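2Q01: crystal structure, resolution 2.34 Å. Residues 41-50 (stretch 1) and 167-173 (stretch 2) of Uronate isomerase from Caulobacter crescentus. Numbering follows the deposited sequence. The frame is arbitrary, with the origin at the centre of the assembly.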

ATOM      1  N   HIS B  41       5.239 -21.105  15.921  1.00 43.85           N
ATOM      2  CA  HIS B  41       4.780 -21.648  14.645  1.00 40.32           C
ATOM      3  C   HIS B  41       5.937 -21.851  13.674  1.00 45.42           C
ATOM      4  O   HIS B  41       6.642 -20.898  13.325  1.00 42.74           O
ATOM      5  CB  HIS B  41       3.716 -20.746  14.009  1.00 50.05           C
ATOM      6  CG  HIS B  41       3.142 -21.300  12.741  1.00 60.43           C
ATOM      7  ND1 HIS B  41       3.383 -20.738  11.505  1.00 61.00           N
ATOM      8  CD2 HIS B  41       2.352 -22.378  12.515  1.00 59.39           C
ATOM      9  CE1 HIS B  41       2.756 -21.437  10.576  1.00 65.94           C
ATOM     10  NE2 HIS B  41       2.125 -22.439  11.162  1.00 70.10           N
ATOM     11  N   GLY B  42       6.116 -23.093  13.228  1.00 47.08           N
ATOM     12  CA  GLY B  42       7.193 -23.426  12.298  1.00 37.50           C
ATOM     13  C   GLY B  42       7.083 -24.797  11.660  1.00 45.27           C
ATOM     14  O   GLY B  42       6.157 -25.559  11.957  1.00 40.80           O
ATOM     15  N   HIS B  43       8.052 -25.113  10.798  1.00 45.88           N
ATOM     16  CA  HIS B  43       8.001 -26.320   9.969  1.00 46.60           C
ATOM     17  C   HIS B  43       9.253 -27.197  10.030  1.00 42.41           C
ATOM     18  O   HIS B  43       9.621 -27.825   9.036  1.00 52.94           O
ATOM     19  CB  HIS B  43       7.691 -25.945   8.515  1.00 51.26           C
ATOM     20  CG  HIS B  43       6.372 -25.264   8.339  1.00 68.12           C
ATOM     21  ND1 HIS B  43       5.195 -25.956   8.145  1.00 81.68           N
ATOM     22  CD2 HIS B  43       6.040 -23.952   8.343  1.00 69.09           C
ATOM     23  CE1 HIS B  43       4.197 -25.098   8.030  1.00 85.23           C
ATOM     24  NE2 HIS B  43       4.683 -23.876   8.148  1.00 82.93           N
ATOM     25  N   THR B  44       9.897 -27.253  11.192  1.00 46.70           N
ATOM     26  CA  THR B  44      11.030 -28.161  11.385  1.00 44.83           C
ATOM     27  C   THR B  44      10.520 -29.593  11.561  1.00 49.68           C
ATOM     28  O   THR B  44       9.366 -29.805  11.953  1.00 52.67           O
ATOM     29  CB  THR B  44      11.937 -27.758  12.589  1.00 44.08           C
ATOM     30  OG1 THR B  44      11.203 -27.863  13.815  1.00 48.01           O
ATOM     31  CG2 THR B  44      12.478 -26.331  12.426  1.00 47.57           C
ATOM     32  N   ASP B  45      11.376 -30.565  11.255  1.00 44.02           N
ATOM     33  CA  ASP B  45      11.025 -31.980  11.347  1.00 47.59           C
ATOM     34  C   ASP B  45      11.260 -32.438  12.784  1.00 47.07           C
ATOM     35  O   ASP B  45      12.382 -32.344  13.276  1.00 44.91           O
ATOM     36  CB  ASP B  45      11.895 -32.786  10.375  1.00 49.03           C
ATOM     37  CG  ASP B  45      11.342 -34.170  10.067  1.00 48.10           C
ATOM     38  OD1 ASP B  45      11.751 -34.733   9.029  1.00 57.74           O
ATOM     39  OD2 ASP B  45      10.526 -34.714  10.838  1.00 63.13           O
ATOM     40  N   PRO B  46      10.199 -32.927  13.465  1.00 48.01           N
ATOM     41  CA  PRO B  46      10.306 -33.465  14.832  1.00 47.61           C
ATOM     42  C   PRO B  46      11.201 -34.699  14.964  1.00 45.36           C
ATOM     43  O   PRO B  46      11.692 -34.985  16.056  1.00 48.87           O
ATOM     44  CB  PRO B  46       8.862 -33.848  15.169  1.00 47.30           C
ATOM     45  CG  PRO B  46       8.192 -34.030  13.845  1.00 39.01           C
ATOM     46  CD  PRO B  46       8.806 -32.975  12.981  1.00 51.49           C
ATOM     47  N   SER B  47      11.404 -35.419  13.863  1.00 49.37           N
ATOM     48  CA  SER B  47      12.252 -36.608  13.849  1.00 47.56           C
ATOM     49  C   SER B  47      13.731 -36.276  14.043  1.00 48.37           C
ATOM     50  O   SER B  47      14.502 -37.132  14.478  1.00 62.59           O
ATOM     51  CB  SER B  47      12.066 -37.383  12.547  1.00 49.13           C
ATOM     52  OG  SER B  47      12.717 -36.729  11.475  1.00 35.72           O
ATOM     53  N   TRP B  48      14.115 -35.041  13.716  1.00 46.98           N
ATOM     54  CA  TRP B  48      15.481 -34.556  13.927  1.00 44.61           C
ATOM     55  C   TRP B  48      15.889 -34.611  15.395  1.00 45.72           C
ATOM     56  O   TRP B  48      17.034 -34.915  15.709  1.00 52.85           O
ATOM     57  CB  TRP B  48      15.646 -33.120  13.418  1.00 40.44           C
ATOM     58  CG  TRP B  48      15.544 -32.944  11.923  1.00 42.35           C
ATOM     59  CD1 TRP B  48      15.699 -33.905  10.960  1.00 39.08           C
ATOM     60  CD2 TRP B  48      15.304 -31.715  11.225  1.00 43.15           C
ATOM     61  NE1 TRP B  48      15.555 -33.352   9.709  1.00 38.40           N
ATOM     62  CE2 TRP B  48      15.314 -32.009   9.842  1.00 37.82           C
ATOM     63  CE3 TRP B  48      15.074 -30.390  11.636  1.00 46.82           C
ATOM     64  CZ2 TRP B  48      15.093 -31.029   8.865  1.00 56.26           C
ATOM     65  CZ3 TRP B  48      14.857 -29.415  10.662  1.00 51.42           C
ATOM     66  CH2 TRP B  48      14.869 -29.741   9.293  1.00 52.32           C
ATOM     67  N   PHE B  49      14.943 -34.332  16.285  1.00 45.08           N
ATOM     68  CA  PHE B  49      15.212 -34.306  17.720  1.00 48.47           C
ATOM     69  C   PHE B  49      14.894 -35.629  18.410  1.00 49.90           C
ATOM     70  O   PHE B  49      15.381 -35.884  19.512  1.00 53.44           O
ATOM     71  CB  PHE B  49      14.465 -33.143  18.385  1.00 43.91           C
ATOM     72  CG  PHE B  49      14.665 -31.833  17.688  1.00 50.61           C
ATOM     73  CD1 PHE B  49      13.684 -31.321  16.846  1.00 39.56           C
ATOM     74  CD2 PHE B  49      15.854 -31.125  17.841  1.00 50.08           C
ATOM     75  CE1 PHE B  49      13.876 -30.116  16.182  1.00 54.17           C
ATOM     76  CE2 PHE B  49      16.055 -29.921  17.180  1.00 44.77           C
ATOM     77  CZ  PHE B  49      15.064 -29.416  16.350  1.00 37.08           C
ATOM     78  N   ALA B  50      14.085 -36.466  17.766  1.00 47.48           N
ATOM     79  CA  ALA B  50      13.739 -37.764  18.333  1.00 45.86           C
ATOM     80  C   ALA B  50      14.852 -38.775  18.087  1.00 53.60           C
ATOM     81  O   ALA B  50      15.180 -39.573  18.970  1.00 60.49           O
ATOM     82  CB  ALA B  50      12.411 -38.268  17.778  1.00 49.30           C
TER
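Stretch 2 (167-173) TLATTEG

Stretch 2 enters as a β-strand at Thr167 to Ala169 and continues through Thr171 to Gly173 as an extended loop. Its phi/psi values stay in the extended region throughout, from -133/132 at Thr167 to -89/169 at Gly173. It lies against the loop of stretch 1 that precedes the helix at Ser47 to Ala50. Two CA pairs set the register. The CA atoms of His41 and Ala169 are 5.4 Å apart, and those of His43 and Thr170 are 5.1 Å apart. Both chains therefore advance in the same sense here. No backbone-to-backbone hydrogen bond joins them directly: Gly42 N is 3.4 Å from Ala169 O, but the angle is poor.

Thr171 covers the most surface, 62 Å². Its CA-to-CB bond points toward stretch 1, and chi1 is -55° (m). This places the hydroxyl on the backbone of Gly42, where Thr171 OG1 donates a hydrogen bond to Gly42 O at 2.8 Å. It is the sole direct hydrogen bond between the stretches. The same side chain meets two histidines. Thr171 OG1 lies over one face of the His43 ring, and Thr171 CB is 3.9 Å from His43 ND1. Thr171 OG1 is also 3.9 Å from His41 CD2.

Thr170 covers 59 Å². Its methyl group packs against the turn leading to the helix: Thr170 CG2 is 3.4 Å from Thr44 O, 3.6 Å from Thr44 OG1 and 4.1 Å from Pro46 CD. Thr170 OG1 donates to Glu172 OE1 at 2.7 Å within its own stretch, and is also bonded elsewhere in the structure. On the backbone, Thr170 CA makes a CA-H...O contact of 3.6 Å with Gly42 O. Glu172 reaches the proline as well, with Glu172 OE2 4.0 Å from Pro46 CG.

Leu168 covers 56 Å². Its CA-to-CB bond points sideways, but the end of the side chain comes nearer to stretch 1. Leu168 CD2 sits 3.6 Å from Thr44 OG1 and 3.9 Å from Phe49 CE1. The latter is an apolar contact that ties the strand to the helix.

Two waters bridge the backbones. Water 1 accepts from Thr44 N at 3.1 Å and donates to Ala169 O at 2.6 Å. Water 2 accepts from Thr171 N at 3.2 Å and lies 3.1 Å from Thr44 O. They link backbone groups that are too far apart to bond directly. In all, the contact buries 450 Å², counting both sides.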

ATOM      1  N   THR B 167      10.859 -22.866  23.444  1.00 45.61           N
ATOM      2  CA  THR B 167       9.746 -23.590  22.834  1.00 42.83           C
ATOM      3  C   THR B 167       9.932 -23.609  21.323  1.00 36.26           C
ATOM      4  O   THR B 167      10.228 -22.578  20.721  1.00 39.50           O
ATOM      5  CB  THR B 167       8.396 -22.908  23.174  1.00 46.58           C
ATOM      6  OG1 THR B 167       8.208 -22.908  24.594  1.00 47.63           O
ATOM      7  CG2 THR B 167       7.217 -23.614  22.503  1.00 46.16           C
ATOM      8  N   LEU B 168       9.780 -24.788  20.722  1.00 31.93           N
ATOM      9  CA  LEU B 168       9.744 -24.922  19.267  1.00 34.17           C
ATOM     10  C   LEU B 168       8.513 -25.723  18.870  1.00 38.59           C
ATOM     11  O   LEU B 168       8.316 -26.835  19.348  1.00 35.76           O
ATOM     12  CB  LEU B 168      11.009 -25.620  18.754  1.00 31.87           C
ATOM     13  CG  LEU B 168      11.198 -25.832  17.250  1.00 26.89           C
ATOM     14  CD1 LEU B 168      11.219 -24.506  16.500  1.00 46.86           C
ATOM     15  CD2 LEU B 168      12.482 -26.599  16.986  1.00 40.54           C
ATOM     16  N   ALA B 169       7.684 -25.153  18.003  1.00 39.67           N
ATOM     17  CA  ALA B 169       6.509 -25.862  17.501  1.00 40.95           C
ATOM     18  C   ALA B 169       6.713 -26.336  16.067  1.00 38.65           C
ATOM     19  O   ALA B 169       7.227 -25.600  15.222  1.00 49.40           O
ATOM     20  CB  ALA B 169       5.252 -24.992  17.610  1.00 31.43           C
ATOM     21  N   THR B 170       6.320 -27.578  15.809  1.00 40.77           N
ATOM     22  CA  THR B 170       6.283 -28.121  14.456  1.00 43.59           C
ATOM     23  C   THR B 170       4.821 -28.167  13.977  1.00 41.51           C
ATOM     24  O   THR B 170       3.910 -27.844  14.736  1.00 48.94           O
ATOM     25  CB  THR B 170       6.941 -29.517  14.394  1.00 43.29           C
ATOM     26  OG1 THR B 170       6.071 -30.485  14.988  1.00 54.91           O
ATOM     27  CG2 THR B 170       8.270 -29.523  15.140  1.00 41.95           C
ATOM     28  N   THR B 171       4.592 -28.555  12.725  1.00 51.15           N
ATOM     29  CA  THR B 171       3.239 -28.512  12.152  1.00 54.17           C
ATOM     30  C   THR B 171       2.843 -29.835  11.483  1.00 46.99           C
ATOM     31  O   THR B 171       3.454 -30.244  10.489  1.00 52.93           O
ATOM     32  CB  THR B 171       3.091 -27.320  11.171  1.00 54.47           C
ATOM     33  OG1 THR B 171       3.445 -26.104  11.842  1.00 67.76           O
ATOM     34  CG2 THR B 171       1.673 -27.196  10.665  1.00 51.45           C
ATOM     35  N   GLU B 172       1.833 -30.501  12.047  1.00 36.26           N
ATOM     36  CA  GLU B 172       1.346 -31.790  11.526  1.00 39.72           C
ATOM     37  C   GLU B 172      -0.154 -31.753  11.260  1.00 39.27           C
ATOM     38  O   GLU B 172      -0.884 -30.988  11.888  1.00 48.86           O
ATOM     39  CB  GLU B 172       1.638 -32.959  12.484  1.00 42.86           C
ATOM     40  CG  GLU B 172       2.802 -32.791  13.471  1.00 60.93           C
ATOM     41  CD  GLU B 172       4.180 -32.861  12.840  1.00 66.60           C
ATOM     42  OE1 GLU B 172       4.914 -31.862  12.948  1.00 68.89           O
ATOM     43  OE2 GLU B 172       4.539 -33.907  12.256  1.00 80.28           O
ATOM     44  N   GLY B 173      -0.606 -32.583  10.325  1.00 38.43           N
ATOM     45  CA  GLY B 173      -2.031 -32.775  10.079  1.00 38.00           C
ATOM     46  C   GLY B 173      -2.606 -33.882  10.944  1.00 36.56           C
ATOM     47  O   GLY B 173      -1.856 -34.640  11.554  1.00 50.87           O
TER
HETATM   48  O   HOH W   1       9.450 -25.765  13.891  1.00 44.03           O
HETATM   49  O   HOH W   2       6.563 -30.160  10.716  1.00 45.92           O